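Local coordinates for Tol-Pal system protein TolB (Acinetobacter baumannii, PDB 7MX5), which is the periplasmic component of the Tol-Pal system, which probably maintains outer membrane integrity and takes part in its invagination during cell division, at residues 222-230 against 241-250; 265-274 against 285-294. All blocks are in the same frame, centred on the assembly; numbering follows the deposited sequence.

Interaction 1: 222-230 against 241-250; sequences SPDGKSMLF and YQMDLSTRQV
F230 lays its ring against Y241 on one face of an antiparallel beta hairpin. Four backbone bonds in two pairs, M228 with M243 and F230 with Y241, zip strands 227-230 and 241-244 together. The bond from M243 N to M228 O is short, 2.6 Å, and nearly straight. The L245 N bond to K226 O continues the ladder past the strand ends.

Outward from CB, F230 CG stands between the backbone N and the carbonyl carbon (chi1 62°), turning the ring back over the partner strand. F230 CD1 lies 3.7 Å from Y241 O. F230 CE1 comes within 3.6 Å of Y241 CB and also nears M243 CB. F230 CE2 lies 3.8 Å from the same Y241 CB. F230 CZ, the tip, is 3.4 Å from Y241 CB and 3.6 Å from V250 CG1. Y241 CB thus sits over the ring face as a CH-pi contact, while V250 CG1 meets the ring edge. The Y241 ring is nearly parallel to that of F230 but slid aside. On this face, beyond the strand ends, L245 CD2 packs on M228 CB.

On the opposite face, L229 CD2 packs on Q242 CB. The Q242 chain runs extended, bringing NE2 3.4 Å from S227 CB. NE2 also makes a weak hydrogen bond to Y265 OH.

These are the two middle strands of a four-stranded beta-propeller blade. Strand 215-221 flanks one side and strand 249-252 the other. M228 and M243 pack on I209 of strand 206-211, and S227 and L229 pack on Y265 of strand 263-265.

Interaction 2: 265-274 against 285-294; sequences YTPDGKAFIF and YRYDFGNGSV
Strands 271-274 and 285-288 run antiparallel at 153°, joined by paired backbone bonds between F272 and Y287 and between F274 and Y285. F289 N adds a further bond to K270 O.

Y265, F272, Y287 and F289 form an aromatic cluster. Y287 CB sits over one face of the F272 ring as a CH-pi contact, 3.9 Å from its centroid. The Y287 ring is slid off F272, with Y287 CD2 3.3 Å from F272 CE2. F289 CZ comes to the edge of the F272 ring, 3.4 Å from F272 CD2. F289 CZ is also 3.5 Å from Y265 CE1, and these two rings meet rim to rim. F274 receives Y285 CB over its face and V294 CG1 at its edge.

The face with A271 and I273 also carries R286 and D288. The R286 chain is extended from CG to NE, with CG opposite the backbone N (chi1 178°). This carries the guanidinium across A271. A271 CB lies over one face of the guanidinium, 3.4 Å from R286 NH2. R286 NH1 and NH2 both make weak hydrogen bonds to D288 OD1, part of a salt bridge. A water donates to D288 OD1 and K270 O and accepts from G290 N, linking K270 to the start of the 288-290 turn.

The hairpin is the middle of a four-stranded propeller blade, between strands 263-265 and 294-296. F272 and F274 pack on I240 of strand 239-244; I273 packs on L309 of strand 304-309.

How the interactions relate
Interactions 1 and 2 hold equivalent hairpins, the two middle strands of successive propeller blades, with centres about 14 Å apart. Each has the same register and a type I turn ahead of its first strand. Both are partly buried, with exposed turns and more buried strands. Their chemistry differs. Interaction 1 uses methionines and L245 where interaction 2 has an aromatic cluster, and it lacks the salt bridge and bridging water of interaction 2. The blades touch directly: Y265 of interaction 2 is wedged between them and lies against S222 of interaction 1, and P223 CG approaches T266 O at 3.4 Å. F289 also packs on Q242.

Interaction 1: 222-230 against 241-250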
loop_
_atom_site.group_PDB
_atom_site.type_symbol
_atom_site.label_atom_id
_atom_site.label_comp_id
_atom_site.label_asym_id
_atom_site.label_seq_id
_atom_site.Cartn_x
_atom_site.Cartn_y
_atom_site.Cartn_z
ATOM N N SER A 222 -5.323 -14.086 8.857
ATOM C CA SER A 222 -4.680 -15.239 8.251
ATOM C C SER A 222 -4.939 -15.266 6.746
ATOM O O SER A 222 -6.013 -14.868 6.287
ATOM C CB SER A 222 -5.202 -16.525 8.883
ATOM O OG SER A 222 -4.202 -17.174 9.645
ATOM N N PRO A 223 -3.965 -15.722 5.956
ATOM C CA PRO A 223 -4.204 -15.853 4.509
ATOM C C PRO A 223 -5.376 -16.757 4.169
ATOM O O PRO A 223 -6.056 -16.519 3.162
ATOM C CB PRO A 223 -2.883 -16.424 3.976
ATOM C CG PRO A 223 -1.862 -16.118 5.009
ATOM C CD PRO A 223 -2.553 -15.922 6.325
ATOM N N ASP A 224 -5.639 -17.787 4.974
ATOM C CA ASP A 224 -6.759 -18.685 4.713
ATOM C C ASP A 224 -8.105 -18.089 5.105
ATOM O O ASP A 224 -9.135 -18.735 4.887
ATOM C CB ASP A 224 -6.545 -20.026 5.432
ATOM C CG ASP A 224 -6.441 -19.884 6.947
ATOM O OD1 ASP A 224 -6.782 -18.815 7.492
ATOM O OD2 ASP A 224 -6.015 -20.861 7.600
ATOM N N GLY A 225 -8.121 -16.884 5.673
ATOM C CA GLY A 225 -9.364 -16.259 6.077
ATOM C C GLY A 225 -10.044 -16.905 7.260
ATOM O O GLY A 225 -11.243 -16.697 7.462
ATOM N N LYS A 226 -9.310 -17.683 8.059
ATOM C CA LYS A 226 -9.896 -18.412 9.173
ATOM C C LYS A 226 -9.462 -17.912 10.541
ATOM O O LYS A 226 -10.129 -18.225 11.531
ATOM C CB LYS A 226 -9.556 -19.907 9.068
ATOM C CG LYS A 226 -9.877 -20.526 7.719
ATOM C CD LYS A 226 -10.384 -21.949 7.875
ATOM C CE LYS A 226 -11.088 -22.426 6.617
ATOM N NZ LYS A 226 -12.567 -22.465 6.791
ATOM N N SER A 227 -8.373 -17.151 10.628
ATOM C CA SER A 227 -7.835 -16.742 11.916
ATOM C C SER A 227 -7.396 -15.286 11.862
ATOM O O SER A 227 -7.218 -14.704 10.788
ATOM C CB SER A 227 -6.658 -17.632 12.339
ATOM O OG SER A 227 -7.023 -19.001 12.313
ATOM N N MET A 228 -7.220 -14.706 13.047
ATOM C CA MET A 228 -6.768 -13.330 13.188
ATOM C C MET A 228 -5.846 -13.227 14.395
ATOM O O MET A 228 -6.141 -13.777 15.459
ATOM C CB MET A 228 -7.950 -12.364 13.351
ATOM C CG MET A 228 -7.557 -10.979 13.846
ATOM S SD MET A 228 -8.962 -10.003 14.415
ATOM C CE MET A 228 -8.805 -10.227 16.186
ATOM N N LEU A 229 -4.729 -12.529 14.220
ATOM C CA LEU A 229 -3.818 -12.229 15.312
ATOM C C LEU A 229 -4.088 -10.827 15.845
ATOM O O LEU A 229 -4.528 -9.939 15.112
ATOM C CB LEU A 229 -2.359 -12.337 14.865
ATOM C CG LEU A 229 -1.809 -13.738 14.600
ATOM C CD1 LEU A 229 -0.571 -13.654 13.726
ATOM C CD2 LEU A 229 -1.501 -14.460 15.900
ATOM N N PHE A 230 -3.821 -10.639 17.135
ATOM C CA PHE A 230 -3.988 -9.332 17.753
ATOM C C PHE A 230 -3.135 -9.268 19.010
ATOM O O PHE A 230 -2.757 -10.294 19.583
ATOM C CB PHE A 230 -5.459 -9.037 18.076
ATOM C CG PHE A 230 -6.081 -9.993 19.057
ATOM C CD1 PHE A 230 -6.496 -11.253 18.654
ATOM C CD2 PHE A 230 -6.263 -9.626 20.380
ATOM C CE1 PHE A 230 -7.074 -12.128 19.555
ATOM C CE2 PHE A 230 -6.840 -10.497 21.284
ATOM C CZ PHE A 230 -7.248 -11.749 20.871
ATOM N N TYR A 241 -1.962 -12.799 20.568
ATOM C CA TYR A 241 -3.025 -13.790 20.623
ATOM C C TYR A 241 -3.472 -14.128 19.209
ATOM O O TYR A 241 -3.441 -13.279 18.313
ATOM C CB TYR A 241 -4.221 -13.271 21.428
ATOM C CG TYR A 241 -3.949 -13.069 22.899
ATOM C CD1 TYR A 241 -3.387 -11.887 23.364
ATOM C CD2 TYR A 241 -4.236 -14.064 23.822
ATOM C CE1 TYR A 241 -3.131 -11.700 24.709
ATOM C CE2 TYR A 241 -3.991 -13.880 25.168
ATOM C CZ TYR A 241 -3.431 -12.701 25.606
ATOM O OH TYR A 241 -3.179 -12.524 26.946
ATOM N N GLN A 242 -3.888 -15.375 19.009
ATOM C CA GLN A 242 -4.500 -15.799 17.757
ATOM C C GLN A 242 -5.965 -16.127 18.002
ATOM O O GLN A 242 -6.291 -16.899 18.909
ATOM C CB GLN A 242 -3.791 -17.013 17.154
ATOM C CG GLN A 242 -4.253 -17.309 15.731
ATOM C CD GLN A 242 -3.586 -18.523 15.120
ATOM O OE1 GLN A 242 -2.872 -19.262 15.797
ATOM N NE2 GLN A 242 -3.815 -18.735 13.829
ATOM N N MET A 243 -6.839 -15.541 17.194
ATOM C CA MET A 243 -8.266 -15.805 17.271
ATOM C C MET A 243 -8.695 -16.731 16.145
ATOM O O MET A 243 -8.170 -16.658 15.033
ATOM C CB MET A 243 -9.075 -14.512 17.198
ATOM C CG MET A 243 -10.400 -14.609 17.919
ATOM S SD MET A 243 -11.534 -13.283 17.504
ATOM C CE MET A 243 -12.063 -12.804 19.145
ATOM N N ASP A 244 -9.650 -17.602 16.446
ATOM C CA ASP A 244 -10.326 -18.407 15.440
ATOM C C ASP A 244 -11.670 -17.751 15.149
ATOM O O ASP A 244 -12.485 -17.570 16.061
ATOM C CB ASP A 244 -10.503 -19.848 15.916
ATOM C CG ASP A 244 -11.335 -20.678 14.962
ATOM O OD1 ASP A 244 -11.230 -20.463 13.736
ATOM O OD2 ASP A 244 -12.089 -21.551 15.439
ATOM N N LEU A 245 -11.893 -17.390 13.884
ATOM C CA LEU A 245 -13.038 -16.551 13.540
ATOM C C LEU A 245 -14.366 -17.260 13.775
ATOM O O LEU A 245 -15.370 -16.603 14.072
ATOM C CB LEU A 245 -12.935 -16.100 12.082
ATOM C CG LEU A 245 -11.747 -15.211 11.704
ATOM C CD1 LEU A 245 -12.050 -14.427 10.437
ATOM C CD2 LEU A 245 -11.378 -14.271 12.842
ATOM N N SER A 246 -14.393 -18.589 13.656
ATOM C CA SER A 246 -15.659 -19.312 13.713
ATOM C C SER A 246 -16.272 -19.261 15.108
ATOM O O SER A 246 -17.469 -18.991 15.261
ATOM C CB SER A 246 -15.452 -20.760 13.269
ATOM O OG SER A 246 -14.656 -21.469 14.202
ATOM N N THR A 247 -15.467 -19.515 16.140
ATOM C CA THR A 247 -15.964 -19.626 17.504
ATOM C C THR A 247 -15.450 -18.527 18.433
ATOM O O THR A 247 -15.797 -18.536 19.617
ATOM C CB THR A 247 -15.603 -21.004 18.080
ATOM O OG1 THR A 247 -15.516 -21.959 17.017
ATOM C CG2 THR A 247 -16.665 -21.471 19.072
ATOM N N ARG A 248 -14.641 -17.582 17.931
ATOM C CA ARG A 248 -14.084 -16.474 18.730
ATOM C C ARG A 248 -13.191 -16.991 19.834
ATOM O O ARG A 248 -12.976 -16.342 20.872
ATOM C CB ARG A 248 -15.164 -15.574 19.312
ATOM C CG ARG A 248 -15.292 -14.269 18.585
ATOM C CD ARG A 248 -15.690 -14.473 17.142
ATOM N NE ARG A 248 -16.223 -13.245 16.567
ATOM C CZ ARG A 248 -17.056 -13.203 15.537
ATOM N NH1 ARG A 248 -17.475 -14.308 14.942
ATOM N NH2 ARG A 248 -17.485 -12.023 15.097
ATOM N N GLN A 249 -12.680 -18.175 19.563
ATOM C CA GLN A 249 -11.705 -18.847 20.398
ATOM C C GLN A 249 -10.349 -18.139 20.483
ATOM O O GLN A 249 -9.588 -18.152 19.516
ATOM C CB GLN A 249 -11.498 -20.276 19.895
ATOM C CG GLN A 249 -10.602 -21.124 20.783
ATOM C CD GLN A 249 -10.555 -22.574 20.350
ATOM O OE1 GLN A 249 -11.267 -22.978 19.431
ATOM N NE2 GLN A 249 -9.712 -23.364 21.010
ATOM N N VAL A 250 -10.010 -17.563 21.649
ATOM C CA VAL A 250 -8.738 -16.851 21.816
ATOM C C VAL A 250 -7.806 -17.640 22.734
ATOM O O VAL A 250 -8.220 -18.133 23.789
ATOM C CB VAL A 250 -8.923 -15.415 22.351
ATOM C CG1 VAL A 250 -9.548 -14.534 21.288
ATOM C CG2 VAL A 250 -9.755 -15.403 23.616
#

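Interaction 2: 265-274 against 285-294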
loop_
_atom_site.group_PDB
_atom_site.type_symbol
_atom_site.label_atom_id
_atom_site.label_comp_id
_atom_site.label_asym_id
_atom_site.label_seq_id
_atom_site.Cartn_x
_atom_site.Cartn_y
_atom_site.Cartn_z
ATOM N N TYR A 265 0.959 -12.106 9.819
ATOM C CA TYR A 265 1.055 -13.429 9.216
ATOM C C TYR A 265 2.009 -13.427 8.029
ATOM O O TYR A 265 2.091 -12.452 7.276
ATOM C CB TYR A 265 -0.319 -13.903 8.744
ATOM C CG TYR A 265 -1.256 -14.365 9.833
ATOM C CD1 TYR A 265 -1.153 -15.641 10.371
ATOM C CD2 TYR A 265 -2.266 -13.537 10.300
ATOM C CE1 TYR A 265 -2.018 -16.070 11.361
ATOM C CE2 TYR A 265 -3.140 -13.958 11.283
ATOM C CZ TYR A 265 -3.013 -15.225 11.808
ATOM O OH TYR A 265 -3.880 -15.643 12.792
ATOM N N THR A 266 2.726 -14.534 7.859
ATOM C CA THR A 266 3.432 -14.744 6.604
ATOM C C THR A 266 2.433 -15.162 5.524
ATOM O O THR A 266 1.480 -15.890 5.812
ATOM C CB THR A 266 4.511 -15.816 6.760
ATOM O OG1 THR A 266 3.931 -17.007 7.304
ATOM C CG2 THR A 266 5.620 -15.330 7.682
ATOM N N PRO A 267 2.620 -14.714 4.278
ATOM C CA PRO A 267 1.613 -14.989 3.239
ATOM C C PRO A 267 1.428 -16.466 2.924
ATOM O O PRO A 267 0.446 -16.812 2.255
ATOM C CB PRO A 267 2.142 -14.223 2.018
ATOM C CG PRO A 267 3.595 -14.031 2.284
ATOM C CD PRO A 267 3.736 -13.900 3.769
ATOM N N ASP A 268 2.321 -17.342 3.378
ATOM C CA ASP A 268 2.167 -18.775 3.161
ATOM C C ASP A 268 1.362 -19.458 4.260
ATOM O O ASP A 268 1.115 -20.666 4.167
ATOM C CB ASP A 268 3.542 -19.444 3.035
ATOM C CG ASP A 268 4.481 -19.085 4.174
ATOM O OD1 ASP A 268 3.999 -18.652 5.243
ATOM O OD2 ASP A 268 5.708 -19.237 3.999
ATOM N N GLY A 269 0.953 -18.722 5.292
ATOM C CA GLY A 269 0.208 -19.294 6.392
ATOM C C GLY A 269 1.004 -20.176 7.326
ATOM O O GLY A 269 0.424 -20.735 8.264
ATOM N N LYS A 270 2.312 -20.320 7.107
ATOM C CA LYS A 270 3.126 -21.195 7.939
ATOM C C LYS A 270 3.545 -20.549 9.252
ATOM O O LYS A 270 3.842 -21.268 10.211
ATOM C CB LYS A 270 4.379 -21.635 7.179
ATOM C CG LYS A 270 4.108 -22.342 5.862
ATOM C CD LYS A 270 5.052 -23.520 5.676
ATOM C CE LYS A 270 5.701 -23.501 4.303
ATOM N NZ LYS A 270 7.175 -23.705 4.387
ATOM N N ALA A 271 3.576 -19.222 9.322
ATOM C CA ALA A 271 4.167 -18.545 10.467
ATOM C C ALA A 271 3.649 -17.115 10.524
ATOM O O ALA A 271 2.847 -16.684 9.692
ATOM C CB ALA A 271 5.695 -18.577 10.383
ATOM N N PHE A 272 4.116 -16.381 11.533
ATOM C CA PHE A 272 3.920 -14.942 11.613
ATOM C C PHE A 272 5.156 -14.316 12.243
ATOM O O PHE A 272 5.912 -14.972 12.963
ATOM C CB PHE A 272 2.651 -14.570 12.405
ATOM C CG PHE A 272 2.733 -14.852 13.884
ATOM C CD1 PHE A 272 3.265 -13.916 14.760
ATOM C CD2 PHE A 272 2.239 -16.036 14.403
ATOM C CE1 PHE A 272 3.329 -14.170 16.117
ATOM C CE2 PHE A 272 2.296 -16.292 15.760
ATOM C CZ PHE A 272 2.843 -15.360 16.616
ATOM N N ILE A 273 5.357 -13.033 11.959
ATOM C CA ILE A 273 6.477 -12.284 12.505
ATOM C C ILE A 273 5.950 -11.296 13.537
ATOM O O ILE A 273 4.771 -10.930 13.546
ATOM C CB ILE A 273 7.285 -11.560 11.409
ATOM C CG1 ILE A 273 6.473 -10.410 10.813
ATOM C CG2 ILE A 273 7.709 -12.540 10.324
ATOM C CD1 ILE A 273 7.294 -9.461 9.970
ATOM N N PHE A 274 6.846 -10.861 14.420
ATOM C CA PHE A 274 6.461 -9.980 15.513
ATOM C C PHE A 274 7.706 -9.326 16.093
ATOM O O PHE A 274 8.828 -9.806 15.910
ATOM C CB PHE A 274 5.693 -10.737 16.605
ATOM C CG PHE A 274 6.503 -11.803 17.288
ATOM C CD1 PHE A 274 6.783 -13.002 16.650
ATOM C CD2 PHE A 274 6.990 -11.602 18.569
ATOM C CE1 PHE A 274 7.529 -13.980 17.277
ATOM C CE2 PHE A 274 7.738 -12.575 19.199
ATOM C CZ PHE A 274 8.008 -13.766 18.552
ATOM N N TYR A 285 11.121 -11.278 15.269
ATOM C CA TYR A 285 11.207 -12.724 15.390
ATOM C C TYR A 285 10.126 -13.382 14.542
ATOM O O TYR A 285 9.173 -12.739 14.096
ATOM C CB TYR A 285 11.078 -13.158 16.855
ATOM C CG TYR A 285 12.255 -12.762 17.718
ATOM C CD1 TYR A 285 12.438 -11.444 18.115
ATOM C CD2 TYR A 285 13.183 -13.705 18.140
ATOM C CE1 TYR A 285 13.509 -11.076 18.905
ATOM C CE2 TYR A 285 14.260 -13.347 18.930
ATOM C CZ TYR A 285 14.418 -12.030 19.309
ATOM O OH TYR A 285 15.486 -11.666 20.096
ATOM N N ARG A 286 10.287 -14.685 14.322
ATOM C CA ARG A 286 9.358 -15.475 13.523
ATOM C C ARG A 286 8.864 -16.648 14.356
ATOM O O ARG A 286 9.663 -17.488 14.784
ATOM C CB ARG A 286 10.024 -15.972 12.237
ATOM C CG ARG A 286 9.129 -16.843 11.365
ATOM C CD ARG A 286 9.940 -17.604 10.328
ATOM N NE ARG A 286 9.105 -18.461 9.494
ATOM C CZ ARG A 286 8.880 -19.747 9.730
ATOM N NH1 ARG A 286 9.409 -20.361 10.775
ATOM N NH2 ARG A 286 8.101 -20.432 8.898
ATOM N N TYR A 287 7.554 -16.705 14.583
ATOM C CA TYR A 287 6.927 -17.810 15.300
ATOM C C TYR A 287 6.396 -18.817 14.289
ATOM O O TYR A 287 5.550 -18.476 13.455
ATOM C CB TYR A 287 5.794 -17.318 16.200
ATOM C CG TYR A 287 5.081 -18.431 16.940
ATOM C CD1 TYR A 287 5.529 -18.865 18.180
ATOM C CD2 TYR A 287 3.967 -19.058 16.393
ATOM C CE1 TYR A 287 4.885 -19.883 18.857
ATOM C CE2 TYR A 287 3.317 -20.076 17.061
ATOM C CZ TYR A 287 3.779 -20.486 18.293
ATOM O OH TYR A 287 3.133 -21.500 18.961
ATOM N N ASP A 288 6.875 -20.054 14.378
ATOM C CA ASP A 288 6.451 -21.121 13.480
ATOM C C ASP A 288 5.207 -21.798 14.046
ATOM O O ASP A 288 5.219 -22.276 15.185
ATOM C CB ASP A 288 7.577 -22.135 13.290
ATOM C CG ASP A 288 7.311 -23.096 12.151
ATOM O OD1 ASP A 288 7.069 -22.626 11.018
ATOM O OD2 ASP A 288 7.339 -24.321 12.386
ATOM N N PHE A 289 4.136 -21.838 13.249
ATOM C CA PHE A 289 2.918 -22.515 13.686
ATOM C C PHE A 289 3.130 -24.015 13.836
ATOM O O PHE A 289 2.516 -24.643 14.707
ATOM C CB PHE A 289 1.778 -22.251 12.702
ATOM C CG PHE A 289 1.197 -20.870 12.795
ATOM C CD1 PHE A 289 0.728 -20.378 14.001
ATOM C CD2 PHE A 289 1.107 -20.067 11.670
ATOM C CE1 PHE A 289 0.187 -19.109 14.083
ATOM C CE2 PHE A 289 0.567 -18.796 11.747
ATOM C CZ PHE A 289 0.106 -18.318 12.956
ATOM N N GLY A 290 3.987 -24.604 13.004
ATOM C CA GLY A 290 4.191 -26.039 12.995
ATOM C C GLY A 290 4.700 -26.621 14.297
ATOM O O GLY A 290 4.071 -27.518 14.866
ATOM N N ASN A 291 5.837 -26.124 14.782
ATOM C CA ASN A 291 6.450 -26.640 15.998
ATOM C C ASN A 291 6.406 -25.659 17.161
ATOM O O ASN A 291 6.888 -25.989 18.248
ATOM C CB ASN A 291 7.903 -27.052 15.723
ATOM C CG ASN A 291 8.768 -25.894 15.276
ATOM O OD1 ASN A 291 8.279 -24.789 15.041
ATOM N ND2 ASN A 291 10.068 -26.140 15.156
ATOM N N GLY A 292 5.843 -24.468 16.965
ATOM C CA GLY A 292 5.771 -23.494 18.035
ATOM C C GLY A 292 7.078 -22.817 18.375
ATOM O O GLY A 292 7.184 -22.207 19.443
ATOM N N SER A 293 8.077 -22.901 17.502
ATOM C CA SER A 293 9.368 -22.299 17.786
ATOM C C SER A 293 9.357 -20.814 17.442
ATOM O O SER A 293 8.546 -20.336 16.644
ATOM C CB SER A 293 10.481 -22.994 17.003
ATOM O OG SER A 293 10.051 -23.328 15.696
ATOM N N VAL A 294 10.281 -20.084 18.059
ATOM C CA VAL A 294 10.499 -18.671 17.781
ATOM C C VAL A 294 11.936 -18.507 17.307
ATOM O O VAL A 294 12.864 -19.030 17.934
ATOM C CB VAL A 294 10.223 -17.795 19.018
ATOM C CG1 VAL A 294 10.804 -16.402 18.825
ATOM C CG2 VAL A 294 8.729 -17.721 19.290
HETATM O O HOH W 1 4.646 -23.829 10.278
#